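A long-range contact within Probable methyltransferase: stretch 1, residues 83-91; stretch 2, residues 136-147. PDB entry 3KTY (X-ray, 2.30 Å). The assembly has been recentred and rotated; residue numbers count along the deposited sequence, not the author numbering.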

ATOM      1  N   THR A  83       4.007  21.155 -12.549  1.00 38.95           N
ATOM      2  CA  THR A  83       4.182  20.976 -13.991  1.00 32.79           C
ATOM      3  C   THR A  83       3.580  19.698 -14.574  1.00 35.43           C
ATOM      4  O   THR A  83       3.308  19.639 -15.765  1.00 42.21           O
ATOM      5  CB  THR A  83       5.658  21.137 -14.432  1.00 41.21           C
ATOM      6  OG1 THR A  83       6.487  20.199 -13.738  1.00 46.21           O
ATOM      7  CG2 THR A  83       6.147  22.534 -14.152  1.00 39.38           C
ATOM      8  N   LEU A  84       3.357  18.693 -13.734  1.00 38.56           N
ATOM      9  CA  LEU A  84       2.739  17.431 -14.161  1.00 37.81           C
ATOM     10  C   LEU A  84       1.871  16.876 -13.021  1.00 37.06           C
ATOM     11  O   LEU A  84       2.372  16.501 -11.960  1.00 37.24           O
ATOM     12  CB  LEU A  84       3.804  16.403 -14.577  1.00 38.50           C
ATOM     13  CG  LEU A  84       3.224  15.029 -14.937  1.00 44.60           C
ATOM     14  CD1 LEU A  84       2.228  15.130 -16.092  1.00 34.12           C
ATOM     15  CD2 LEU A  84       4.326  13.956 -15.233  1.00 49.38           C
ATOM     16  N   ALA A  85       0.564  16.861 -13.235  1.00 27.61           N
ATOM     17  CA  ALA A  85      -0.335  16.524 -12.169  1.00 31.36           C
ATOM     18  C   ALA A  85      -1.196  15.378 -12.572  1.00 36.25           C
ATOM     19  O   ALA A  85      -1.849  15.437 -13.604  1.00 43.16           O
ATOM     20  CB  ALA A  85      -1.193  17.705 -11.778  1.00 20.99           C
ATOM     21  N   PHE A  86      -1.204  14.336 -11.749  1.00 32.94           N
ATOM     22  CA  PHE A  86      -2.111  13.208 -11.998  1.00 40.89           C
ATOM     23  C   PHE A  86      -3.364  13.254 -11.151  1.00 35.72           C
ATOM     24  O   PHE A  86      -3.294  13.378  -9.921  1.00 38.60           O
ATOM     25  CB  PHE A  86      -1.402  11.874 -11.765  1.00 31.29           C
ATOM     26  CG  PHE A  86      -0.313  11.617 -12.717  1.00 35.71           C
ATOM     27  CD1 PHE A  86      -0.582  10.991 -13.929  1.00 36.01           C
ATOM     28  CD2 PHE A  86       0.991  12.005 -12.424  1.00 34.40           C
ATOM     29  CE1 PHE A  86       0.448  10.722 -14.829  1.00 40.14           C
ATOM     30  CE2 PHE A  86       2.041  11.747 -13.316  1.00 31.57           C
ATOM     31  CZ  PHE A  86       1.764  11.110 -14.518  1.00 38.30           C
ATOM     32  N   ALA A  87      -4.508  13.163 -11.808  1.00 32.62           N
ATOM     33  CA  ALA A  87      -5.751  12.928 -11.088  1.00 33.40           C
ATOM     34  C   ALA A  87      -5.877  11.422 -10.766  1.00 41.13           C
ATOM     35  O   ALA A  87      -6.080  10.602 -11.659  1.00 42.90           O
ATOM     36  CB  ALA A  87      -6.911  13.364 -11.916  1.00 23.94           C
ATOM     37  N   LEU A  88      -5.796  11.070  -9.491  1.00 44.81           N
ATOM     38  CA  LEU A  88      -5.966   9.679  -9.065  1.00 45.07           C
ATOM     39  C   LEU A  88      -7.430   9.259  -8.818  1.00 44.57           C
ATOM     40  O   LEU A  88      -8.150   9.847  -8.003  1.00 45.77           O
ATOM     41  CB  LEU A  88      -5.141   9.438  -7.803  1.00 49.91           C
ATOM     42  CG  LEU A  88      -4.856   7.968  -7.509  1.00 51.37           C
ATOM     43  CD1 LEU A  88      -4.788   7.205  -8.806  1.00 54.10           C
ATOM     44  CD2 LEU A  88      -3.568   7.823  -6.750  1.00 42.80           C
ATOM     45  N   THR A  89      -7.872   8.222  -9.504  1.00 55.55           N
ATOM     46  CA  THR A  89      -9.256   7.782  -9.355  1.00 66.71           C
ATOM     47  C   THR A  89      -9.452   6.274  -9.107  1.00 79.63           C
ATOM     48  O   THR A  89      -8.505   5.457  -9.185  1.00 78.13           O
ATOM     49  CB  THR A  89     -10.042   8.137 -10.600  1.00 66.94           C
ATOM     50  OG1 THR A  89      -9.694   7.219 -11.641  1.00 69.92           O
ATOM     51  CG2 THR A  89      -9.717   9.560 -11.055  1.00 61.41           C
ATOM     52  N   THR A  90     -10.697   5.914  -8.799  1.00 92.38           N
ATOM     53  CA  THR A  90     -11.143   4.519  -8.866  1.00102.52           C
ATOM     54  C   THR A  90     -12.587   4.471  -9.374  1.00108.56           C
ATOM     55  O   THR A  90     -13.535   4.523  -8.594  1.00110.38           O
ATOM     56  CB  THR A  90     -10.962   3.758  -7.525  1.00138.45           C
ATOM     57  OG1 THR A  90     -11.050   4.678  -6.429  1.00138.13           O
ATOM     58  CG2 THR A  90      -9.602   3.065  -7.483  1.00134.20           C
ATOM     59  N   ARG A  91     -12.730   4.392 -10.696  1.00109.00           N
ATOM     60  CA  ARG A  91     -14.028   4.436 -11.363  1.00112.50           C
ATOM     61  C   ARG A  91     -14.331   3.147 -12.131  1.00113.94           C
ATOM     62  O   ARG A  91     -14.429   3.143 -13.361  1.00110.30           O
ATOM     63  CB  ARG A  91     -14.075   5.621 -12.321  1.00112.29           C
ATOM     64  CG  ARG A  91     -15.239   5.611 -13.304  1.00117.31           C
ATOM     65  CD  ARG A  91     -15.203   6.895 -14.080  1.00118.91           C
ATOM     66  NE  ARG A  91     -14.843   7.976 -13.167  1.00117.70           N
ATOM     67  CZ  ARG A  91     -14.412   9.175 -13.540  1.00117.15           C
ATOM     68  NH1 ARG A  91     -14.115  10.084 -12.617  1.00113.05           N
ATOM     69  NH2 ARG A  91     -14.278   9.468 -14.829  1.00119.34           N
TER
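Stretch 2, residues 136-147: QIELCHRICHIP

The pairing of the two stretches begins with a side chain standing in for backbone: the imidazole of H141 accepts a hydrogen bond from the main chain of stretch 1, A85 N to H141 ND1 at 2.9 Å, with A85 N lying near the ring plane, where the nitrogen lone pair points. A85 O answers in the other direction and takes two donors, H141 N at 3.0 Å and R142 N at 3.2 Å; the N-H...O angles, 132° and 165°, mark the second as the straighter.

From R142 the partner becomes a regular strand. Stretch 2 enters as the tail of a helix, passes through a non-strand segment at C140 and H141, and runs extended over 142-145, parallel to strand 84-89. The N-to-C directions differ by 40° (signed crossing -40°), and the axes approach to 4.5 Å. The register is F86 with R142, A87 with I143, L88 with C144 and T89 with H145, with the CA atoms of each pair between 4.7 Å (A87 CA to I143 CA) and 5.2 Å (L88 CA to C144 CA) apart. As expected for parallel strands, each odd residue of the register in stretch 1 bonds through both N and O to the even residues that flank its partner: A87 N donates to R142 O at 2.7 Å and A87 O accepts from C144 N at 2.9 Å, while T89 N donates to C144 O at 3.0 Å. The ladder then loosens, the bond from I146 N to T89 O being weak at 3.5 Å.

Side chains sort onto two faces. With F86 and L88 lie R142 and C144: F86 CD1 is 3.6 Å from R142 CB, and C144 SG sits 3.6 Å from L88 CD1, which also meets I146 CG1 at 3.9 Å. On the face of A87 and T89, A87 CB packs 4.3 Å from I143 CG2 and also 3.8 Å from C140 SG, in the segment before the strand. Together the stretches bury 816 Å², counting both sides.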

ATOM      1  N   GLN A 136     -12.376  19.479 -11.285  1.00 48.03           N
ATOM      2  CA  GLN A 136     -11.096  19.283 -10.627  1.00 49.51           C
ATOM      3  C   GLN A 136     -10.206  18.394 -11.503  1.00 54.51           C
ATOM      4  O   GLN A 136      -9.031  18.695 -11.774  1.00 49.71           O
ATOM      5  CB  GLN A 136     -11.310  18.699  -9.235  1.00 57.95           C
ATOM      6  CG  GLN A 136     -11.972  19.701  -8.295  1.00 66.39           C
ATOM      7  CD  GLN A 136     -12.141  19.191  -6.863  1.00 69.10           C
ATOM      8  OE1 GLN A 136     -12.569  18.045  -6.623  1.00 57.28           O
ATOM      9  NE2 GLN A 136     -11.821  20.062  -5.898  1.00 69.94           N
ATOM     10  N   ILE A 137     -10.795  17.314 -11.986  1.00 54.33           N
ATOM     11  CA  ILE A 137     -10.115  16.447 -12.924  1.00 53.09           C
ATOM     12  C   ILE A 137      -9.627  17.186 -14.166  1.00 49.55           C
ATOM     13  O   ILE A 137      -8.489  17.000 -14.586  1.00 47.02           O
ATOM     14  CB  ILE A 137     -11.009  15.269 -13.306  1.00 58.08           C
ATOM     15  CG1 ILE A 137     -11.195  14.366 -12.077  1.00 56.26           C
ATOM     16  CG2 ILE A 137     -10.424  14.506 -14.491  1.00 52.57           C
ATOM     17  CD1 ILE A 137     -12.182  13.233 -12.272  1.00 54.73           C
ATOM     18  N   GLU A 138     -10.459  18.047 -14.736  1.00 54.11           N
ATOM     19  CA  GLU A 138     -10.043  18.795 -15.933  1.00 58.77           C
ATOM     20  C   GLU A 138      -8.807  19.664 -15.699  1.00 54.80           C
ATOM     21  O   GLU A 138      -8.085  19.975 -16.643  1.00 55.05           O
ATOM     22  CB  GLU A 138     -11.178  19.630 -16.553  1.00 54.84           C
ATOM     23  CG  GLU A 138     -10.889  19.963 -18.040  1.00138.96           C
ATOM     24  CD  GLU A 138     -11.894  20.920 -18.717  1.00142.17           C
ATOM     25  OE1 GLU A 138     -12.897  21.325 -18.082  1.00145.32           O
ATOM     26  OE2 GLU A 138     -11.673  21.265 -19.905  1.00140.38           O
ATOM     27  N   LEU A 139      -8.558  20.030 -14.442  1.00 48.59           N
ATOM     28  CA  LEU A 139      -7.395  20.835 -14.089  1.00 45.06           C
ATOM     29  C   LEU A 139      -6.077  20.053 -14.106  1.00 46.30           C
ATOM     30  O   LEU A 139      -5.006  20.641 -14.065  1.00 52.49           O
ATOM     31  CB  LEU A 139      -7.581  21.457 -12.710  1.00 46.17           C
ATOM     32  CG  LEU A 139      -8.679  22.522 -12.522  1.00 50.70           C
ATOM     33  CD1 LEU A 139      -8.711  23.022 -11.077  1.00 53.23           C
ATOM     34  CD2 LEU A 139      -8.505  23.698 -13.502  1.00 41.22           C
ATOM     35  N   CYS A 140      -6.146  18.731 -14.152  1.00 45.58           N
ATOM     36  CA  CYS A 140      -4.911  17.917 -14.112  1.00 47.74           C
ATOM     37  C   CYS A 140      -4.410  17.551 -15.503  1.00 47.23           C
ATOM     38  O   CYS A 140      -5.153  17.614 -16.475  1.00 51.21           O
ATOM     39  CB  CYS A 140      -5.124  16.648 -13.295  1.00 41.20           C
ATOM     40  SG  CYS A 140      -5.649  16.964 -11.620  1.00 48.79           S
ATOM     41  N   HIS A 141      -3.148  17.173 -15.609  1.00 46.84           N
ATOM     42  CA  HIS A 141      -2.615  16.831 -16.926  1.00 50.94           C
ATOM     43  C   HIS A 141      -3.107  15.472 -17.367  1.00 53.35           C
ATOM     44  O   HIS A 141      -3.473  15.285 -18.525  1.00 58.01           O
ATOM     45  CB  HIS A 141      -1.095  16.901 -16.939  1.00 48.54           C
ATOM     46  CG  HIS A 141      -0.569  18.258 -16.595  1.00 58.45           C
ATOM     47  ND1 HIS A 141      -0.321  18.654 -15.296  1.00 58.71           N
ATOM     48  CD2 HIS A 141      -0.269  19.324 -17.378  1.00 60.71           C
ATOM     49  CE1 HIS A 141       0.118  19.900 -15.294  1.00 60.05           C
ATOM     50  NE2 HIS A 141       0.165  20.327 -16.545  1.00 66.41           N
ATOM     51  N   ARG A 142      -3.162  14.539 -16.423  1.00 50.87           N
ATOM     52  CA  ARG A 142      -3.564  13.173 -16.725  1.00 52.61           C
ATOM     53  C   ARG A 142      -4.468  12.597 -15.667  1.00 49.47           C
ATOM     54  O   ARG A 142      -4.475  13.071 -14.507  1.00 39.34           O
ATOM     55  CB  ARG A 142      -2.342  12.280 -16.813  1.00 54.36           C
ATOM     56  CG  ARG A 142      -1.383  12.677 -17.889  1.00 60.02           C
ATOM     57  CD  ARG A 142      -1.826  12.117 -19.214  1.00 61.49           C
ATOM     58  NE  ARG A 142      -0.640  11.779 -19.966  1.00 70.85           N
ATOM     59  CZ  ARG A 142      -0.291  10.551 -20.329  1.00 66.48           C
ATOM     60  NH1 ARG A 142       0.828  10.388 -21.009  1.00 68.59           N
ATOM     61  NH2 ARG A 142      -1.052   9.500 -20.041  1.00 65.77           N
ATOM     62  N   ILE A 143      -5.223  11.577 -16.083  1.00 45.32           N
ATOM     63  CA  ILE A 143      -5.977  10.725 -15.180  1.00 48.50           C
ATOM     64  C   ILE A 143      -5.174   9.462 -15.025  1.00 56.22           C
ATOM     65  O   ILE A 143      -4.642   8.923 -16.002  1.00 68.01           O
ATOM     66  CB  ILE A 143      -7.292  10.263 -15.794  1.00 53.51           C
ATOM     67  CG1 ILE A 143      -7.435  10.754 -17.243  1.00 58.93           C
ATOM     68  CG2 ILE A 143      -8.448  10.634 -14.913  1.00 58.77           C
ATOM     69  CD1 ILE A 143      -8.192  12.100 -17.422  1.00 69.46           C
ATOM     70  N   CYS A 144      -5.075   8.965 -13.808  1.00 53.94           N
ATOM     71  CA  CYS A 144      -4.575   7.615 -13.657  1.00 56.69           C
ATOM     72  C   CYS A 144      -5.466   6.867 -12.668  1.00 54.57           C
ATOM     73  O   CYS A 144      -6.283   7.476 -11.991  1.00 54.26           O
ATOM     74  CB  CYS A 144      -3.081   7.589 -13.308  1.00 44.78           C
ATOM     75  SG  CYS A 144      -2.724   8.010 -11.656  1.00 74.40           S
ATOM     76  N   HIS A 145      -5.362   5.549 -12.638  1.00 47.84           N
ATOM     77  CA  HIS A 145      -6.217   4.767 -11.756  1.00 55.26           C
ATOM     78  C   HIS A 145      -5.459   3.625 -11.105  1.00 50.76           C
ATOM     79  O   HIS A 145      -4.392   3.205 -11.569  1.00 44.31           O
ATOM     80  CB  HIS A 145      -7.478   4.258 -12.476  1.00 56.53           C
ATOM     81  CG  HIS A 145      -7.270   3.001 -13.249  1.00 71.51           C
ATOM     82  ND1 HIS A 145      -8.054   1.880 -13.066  1.00 81.39           N
ATOM     83  CD2 HIS A 145      -6.365   2.675 -14.202  1.00 79.68           C
ATOM     84  CE1 HIS A 145      -7.651   0.924 -13.886  1.00 81.82           C
ATOM     85  NE2 HIS A 145      -6.626   1.379 -14.585  1.00 84.38           N
ATOM     86  N   ILE A 146      -6.002   3.154  -9.996  1.00 47.90           N
ATOM     87  CA  ILE A 146      -5.433   2.001  -9.323  1.00 42.72           C
ATOM     88  C   ILE A 146      -6.419   0.895  -9.618  1.00 44.44           C
ATOM     89  O   ILE A 146      -7.562   0.950  -9.152  1.00 44.38           O
ATOM     90  CB  ILE A 146      -5.311   2.255  -7.825  1.00 47.12           C
ATOM     91  CG1 ILE A 146      -4.419   3.480  -7.580  1.00 42.95           C
ATOM     92  CG2 ILE A 146      -4.768   1.047  -7.116  1.00 50.16           C
ATOM     93  CD1 ILE A 146      -3.858   3.568  -6.190  1.00 41.25           C
ATOM     94  N   PRO A 147      -6.010  -0.071 -10.464  1.00 42.70           N
ATOM     95  CA  PRO A 147      -6.871  -1.185 -10.887  1.00 46.83           C
ATOM     96  C   PRO A 147      -6.965  -2.238  -9.777  1.00 57.22           C
ATOM     97  O   PRO A 147      -6.312  -3.272  -9.893  1.00 58.74           O
ATOM     98  CB  PRO A 147      -6.133  -1.756 -12.115  1.00 37.97           C
ATOM     99  CG  PRO A 147      -4.646  -1.476 -11.839  1.00 33.80           C
ATOM    100  CD  PRO A 147      -4.660  -0.136 -11.071  1.00 44.38           C
TER